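Local coordinates for protein glycosyl hydrolase family 26 (Bacteroides ovatus, PDB 4ZXO) that probably hydrolyses internal beta-mannosidic linkages of galactomannan as a family 26 beta-mannanase, at residues L147-K152 and I157-R162; K250-L255 and L287-K292. All blocks are in the same frame, centred on the assembly; numbering follows the deposited sequence.

Contact 1. Residues L147-K152 and I157-R162; sequences LSLKTK and IPVVFR
Ile-157 meets the flat peptide group joining Leu-149 to Lys-150 at one face and at its oxygen. CD1 of Ile-157 stands almost directly over that face, 4.0 Å from C of Leu-149. From the same side Ile-157 N donates to Leu-149 O at 2.8 Å, with an N-H...O angle of 162° and the donor tilted 29° from the carbonyl plane. One residue thus grips the peptide by both its N-H and its apolar branch. With CG1 anti to the carbonyl carbon and beside the backbone N (chi1 -67°), the branch lies on the same side as the N-H that bonds Leu-149 O, which carries CD1 over the peptide. Thr-151 CG2 extends the apolar patch, crossing obliquely to Ile-157 CG1 at 4.0 Å, while Thr-151 OG1 turns to Val-155 N within the same loop. Further along, Leu-149 CD1 reaches Val-159 CG2 at 3.8 Å, the two side chains nearly perpendicular. Replacing Ile-157 by an alanine would probably leave the peptide face and the Thr-151 methyl without this apolar cover, and take away one of the side chains that Ile-89 and Tyr-92 of helix 81-93 pack on. Leu-149 itself centres an inverse gamma turn, closed by a weak bond from Lys-150 N to Ser-148 O. This is the alpha-to-beta connection of a TIM barrel, leading from helix 132-147 into the parallel strand 159-162.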
# COMPACT_ATOMS: atom_id res chain seq x y z
N LEU A 147 5.22 11.87 -11.27
CA LEU A 147 4.79 13.01 -12.09
C LEU A 147 4.30 12.59 -13.49
O LEU A 147 3.67 13.38 -14.21
CB LEU A 147 5.94 14.01 -12.21
CG LEU A 147 6.21 14.71 -10.88
CD1 LEU A 147 7.55 15.43 -10.92
CD2 LEU A 147 5.08 15.68 -10.62
N SER A 148 4.65 11.39 -13.90
CA SER A 148 4.25 10.89 -15.22
C SER A 148 2.88 10.22 -15.17
O SER A 148 2.32 9.88 -16.22
CB SER A 148 5.28 9.88 -15.76
OG SER A 148 5.12 8.59 -15.16
N LEU A 149 2.33 10.06 -13.97
CA LEU A 149 1.01 9.48 -13.81
C LEU A 149 -0.06 10.54 -14.07
O LEU A 149 -0.48 11.25 -13.15
CB LEU A 149 0.86 8.86 -12.42
CG LEU A 149 1.96 7.85 -12.12
CD1 LEU A 149 1.75 7.34 -10.68
CD2 LEU A 149 1.91 6.71 -13.07
N LYS A 150 -0.42 10.70 -15.34
CA LYS A 150 -1.38 11.73 -15.78
C LYS A 150 -2.50 11.13 -16.63
O LYS A 150 -2.27 10.18 -17.36
CB LYS A 150 -0.69 12.83 -16.61
CG LYS A 150 0.40 13.59 -15.91
CD LYS A 150 0.56 14.95 -16.64
CE LYS A 150 1.97 15.51 -16.58
NZ LYS A 150 2.91 14.65 -17.38
N THR A 151 -3.69 11.69 -16.55
CA THR A 151 -4.75 11.29 -17.46
C THR A 151 -4.40 11.79 -18.88
O THR A 151 -3.49 12.63 -19.07
CB THR A 151 -6.13 11.83 -17.02
OG1 THR A 151 -6.13 13.25 -17.21
CG2 THR A 151 -6.41 11.53 -15.52
N LYS A 152 -5.13 11.30 -19.88
CA LYS A 152 -4.90 11.79 -21.22
C LYS A 152 -5.24 13.28 -21.33
O LYS A 152 -4.80 13.93 -22.27
CB LYS A 152 -5.70 10.99 -22.24
CG LYS A 152 -7.20 11.04 -22.08
CD LYS A 152 -7.86 10.13 -23.12
CE LYS A 152 -9.27 9.63 -22.73
NZ LYS A 152 -10.23 10.72 -22.43
N ILE A 157 -2.56 11.96 -11.41
CA ILE A 157 -3.36 10.92 -10.73
C ILE A 157 -2.87 10.79 -9.31
O ILE A 157 -1.66 10.52 -9.08
CB ILE A 157 -3.24 9.62 -11.49
CG1 ILE A 157 -3.95 9.80 -12.86
CG2 ILE A 157 -3.84 8.45 -10.67
CD1 ILE A 157 -3.58 8.71 -13.83
N PRO A 158 -3.78 10.96 -8.32
CA PRO A 158 -3.38 10.81 -6.91
C PRO A 158 -2.94 9.37 -6.65
O PRO A 158 -3.49 8.42 -7.21
CB PRO A 158 -4.65 11.14 -6.11
CG PRO A 158 -5.47 11.96 -7.04
CD PRO A 158 -5.20 11.33 -8.42
N VAL A 159 -1.94 9.21 -5.82
CA VAL A 159 -1.44 7.89 -5.40
C VAL A 159 -1.17 7.89 -3.91
O VAL A 159 -0.74 8.90 -3.36
CB VAL A 159 -0.10 7.54 -6.17
CG1 VAL A 159 0.71 6.42 -5.51
CG2 VAL A 159 -0.47 7.27 -7.63
N VAL A 160 -1.48 6.78 -3.24
CA VAL A 160 -1.03 6.60 -1.85
C VAL A 160 0.33 5.92 -1.92
O VAL A 160 0.41 4.75 -2.27
CB VAL A 160 -2.00 5.80 -1.00
CG1 VAL A 160 -1.44 5.55 0.44
CG2 VAL A 160 -3.37 6.52 -0.97
N PHE A 161 1.39 6.64 -1.58
CA PHE A 161 2.75 6.10 -1.70
C PHE A 161 3.17 5.62 -0.29
O PHE A 161 2.98 6.35 0.71
CB PHE A 161 3.68 7.18 -2.22
CG PHE A 161 5.12 6.76 -2.38
CD1 PHE A 161 5.46 5.58 -3.03
CD2 PHE A 161 6.14 7.62 -1.94
CE1 PHE A 161 6.81 5.20 -3.17
CE2 PHE A 161 7.51 7.26 -2.13
CZ PHE A 161 7.83 6.06 -2.75
N ARG A 162 3.66 4.38 -0.22
CA ARG A 162 3.87 3.70 1.07
C ARG A 162 5.28 3.15 1.13
O ARG A 162 5.47 1.92 1.12
CB ARG A 162 2.82 2.56 1.18
CG ARG A 162 2.76 1.90 2.51
CD ARG A 162 1.61 0.90 2.53
NE ARG A 162 1.78 -0.19 1.58
CZ ARG A 162 2.33 -1.39 1.89
NH1 ARG A 162 2.86 -1.60 3.11
NH2 ARG A 162 2.43 -2.35 0.96

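Contact 2. Residues K250-L255 and L287-K292; sequences KMLTIL and LPVIEK
Leu-252 and Ile-290 mark the nearest backbone approach, their CA atoms 7.9 Å apart, where helix 241-262 runs beside the end of helix 281-290. These are successive helices in the outer layer of the TIM barrel, with strand 266-271 between them in the chain. The contact is small, burying 85 Å² in all, and wholly apolar: no hydrogen bond passes between the segments. Leu-252 contributes most of it, and its CB points toward the other helix. Its CG lies anti to the carbonyl carbon (chi1 -61°), and from there one methyl, CD1, serves both partners. On the far side, Val-289 and Ile-290 are adjacent in sequence and present one methyl each. Ile-290 has CG1 between its backbone N and carbonyl carbon (chi1 63°); this sends the longer branch away from Leu-252 and gives the contact to CG2. The inner side of the seam is covered by the barrel, since Leu-252 and Ile-290 both touch Leu-295 of strand 295-300, and Leu-252 also rests on Thr-234 of strand 231-235. A polar link lies beside this apolar seam, where Thr-253 OG1 is hydrogen-bonded to Tyr-293 OH. The helix carrying Val-289 and Ile-290 is kinked at Pro-288, whose N has no bond to the preceding turn. At the centre of the contact, Leu-252 CD1 sits almost equally near two methyls, 4.3 Å from Val-289 CG1 and 4.2 Å from Ile-290 CG2.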
# COMPACT_ATOMS: atom_id res chain seq x y z
N LYS A 250 -5.76 -6.41 17.57
CA LYS A 250 -4.85 -5.55 18.30
C LYS A 250 -4.36 -4.39 17.42
O LYS A 250 -4.40 -3.22 17.84
CB LYS A 250 -3.66 -6.35 18.80
CG LYS A 250 -2.70 -5.53 19.60
CD LYS A 250 -1.34 -6.26 19.70
CE LYS A 250 -0.51 -6.00 18.45
NZ LYS A 250 0.78 -6.75 18.48
N MET A 251 -3.88 -4.70 16.20
CA MET A 251 -3.36 -3.60 15.38
C MET A 251 -4.45 -2.66 14.90
O MET A 251 -4.20 -1.45 14.83
CB MET A 251 -2.62 -4.15 14.14
CG MET A 251 -1.31 -4.84 14.47
SD MET A 251 -0.21 -3.97 15.64
CE MET A 251 0.04 -2.42 14.75
N LEU A 252 -5.63 -3.17 14.52
CA LEU A 252 -6.65 -2.23 14.07
C LEU A 252 -7.18 -1.37 15.23
O LEU A 252 -7.57 -0.23 14.99
CB LEU A 252 -7.79 -2.99 13.39
CG LEU A 252 -7.28 -3.76 12.16
CD1 LEU A 252 -8.49 -4.39 11.41
CD2 LEU A 252 -6.41 -2.88 11.24
N THR A 253 -7.19 -1.90 16.46
CA THR A 253 -7.52 -1.10 17.64
C THR A 253 -6.48 0.03 17.80
O THR A 253 -6.80 1.20 18.06
CB THR A 253 -7.58 -2.02 18.88
OG1 THR A 253 -8.72 -2.88 18.70
CG2 THR A 253 -7.78 -1.21 20.20
N ILE A 254 -5.21 -0.34 17.67
CA ILE A 254 -4.13 0.66 17.72
C ILE A 254 -4.30 1.72 16.63
O ILE A 254 -4.24 2.91 16.92
CB ILE A 254 -2.77 -0.02 17.60
CG1 ILE A 254 -2.43 -0.70 18.92
CG2 ILE A 254 -1.65 1.00 17.19
CD1 ILE A 254 -1.27 -1.69 18.79
N LEU A 255 -4.57 1.29 15.40
CA LEU A 255 -4.78 2.22 14.29
C LEU A 255 -5.95 3.15 14.55
O LEU A 255 -5.84 4.36 14.33
CB LEU A 255 -5.06 1.51 12.95
CG LEU A 255 -3.92 0.82 12.27
CD1 LEU A 255 -4.30 0.42 10.88
CD2 LEU A 255 -2.68 1.68 12.24
N LEU A 287 -13.66 -10.72 7.29
CA LEU A 287 -14.77 -9.74 7.42
C LEU A 287 -15.20 -9.51 8.86
O LEU A 287 -15.36 -8.36 9.27
CB LEU A 287 -15.94 -10.18 6.57
CG LEU A 287 -17.10 -9.15 6.50
CD1 LEU A 287 -16.66 -7.75 5.97
CD2 LEU A 287 -18.25 -9.68 5.63
N PRO A 288 -15.33 -10.57 9.67
CA PRO A 288 -15.78 -10.27 11.05
C PRO A 288 -14.80 -9.44 11.84
O PRO A 288 -15.24 -8.73 12.76
CB PRO A 288 -15.93 -11.64 11.71
CG PRO A 288 -16.19 -12.59 10.54
CD PRO A 288 -15.35 -12.02 9.37
N VAL A 289 -13.52 -9.46 11.47
CA VAL A 289 -12.57 -8.59 12.14
C VAL A 289 -12.62 -7.19 11.57
O VAL A 289 -12.82 -6.26 12.33
CB VAL A 289 -11.12 -9.12 12.03
CG1 VAL A 289 -10.16 -8.13 12.71
CG2 VAL A 289 -11.03 -10.48 12.72
N ILE A 290 -12.48 -7.04 10.25
CA ILE A 290 -12.27 -5.70 9.71
C ILE A 290 -13.54 -4.85 9.78
O ILE A 290 -13.45 -3.63 9.87
CB ILE A 290 -11.72 -5.69 8.27
CG1 ILE A 290 -12.67 -6.34 7.28
CG2 ILE A 290 -10.35 -6.39 8.22
CD1 ILE A 290 -12.20 -6.22 5.84
N GLU A 291 -14.72 -5.48 9.80
CA GLU A 291 -15.96 -4.69 9.78
C GLU A 291 -16.17 -3.92 11.07
O GLU A 291 -17.03 -3.03 11.10
CB GLU A 291 -17.17 -5.56 9.51
CG GLU A 291 -17.51 -6.51 10.64
CD GLU A 291 -18.66 -7.45 10.28
OE1 GLU A 291 -19.30 -7.22 9.23
OE2 GLU A 291 -18.91 -8.42 11.04
N LYS A 292 -15.38 -4.23 12.09
CA LYS A 292 -15.50 -3.54 13.38
C LYS A 292 -14.71 -2.22 13.43
O LYS A 292 -14.74 -1.51 14.43
CB LYS A 292 -15.01 -4.45 14.52
CG LYS A 292 -15.71 -5.81 14.62
CD LYS A 292 -15.37 -6.51 15.88
CE LYS A 292 -13.93 -6.92 15.96
NZ LYS A 292 -13.68 -7.54 17.33

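Overall arrangement
Both contacts are largely buried and belong to one TIM barrel, but they lie on opposite sides of the chain's centre, with their own centres 29 Å apart and no atoms touching. They share no helix or strand. Contact 1 is local, tying a loop to the start of the strand that follows it, and exposed Lys-150 brings one edge of it to the surface. Contact 2 joins two helices of the outer layer through segments more than thirty residues apart in the chain, using buried side chains only. The chemistry follows: a backbone hydrogen bond accompanies apolar packing in contact 1, whose buried area of 212 Å² is more than twice the 85 Å² of contact 2, where methyl groups alone meet.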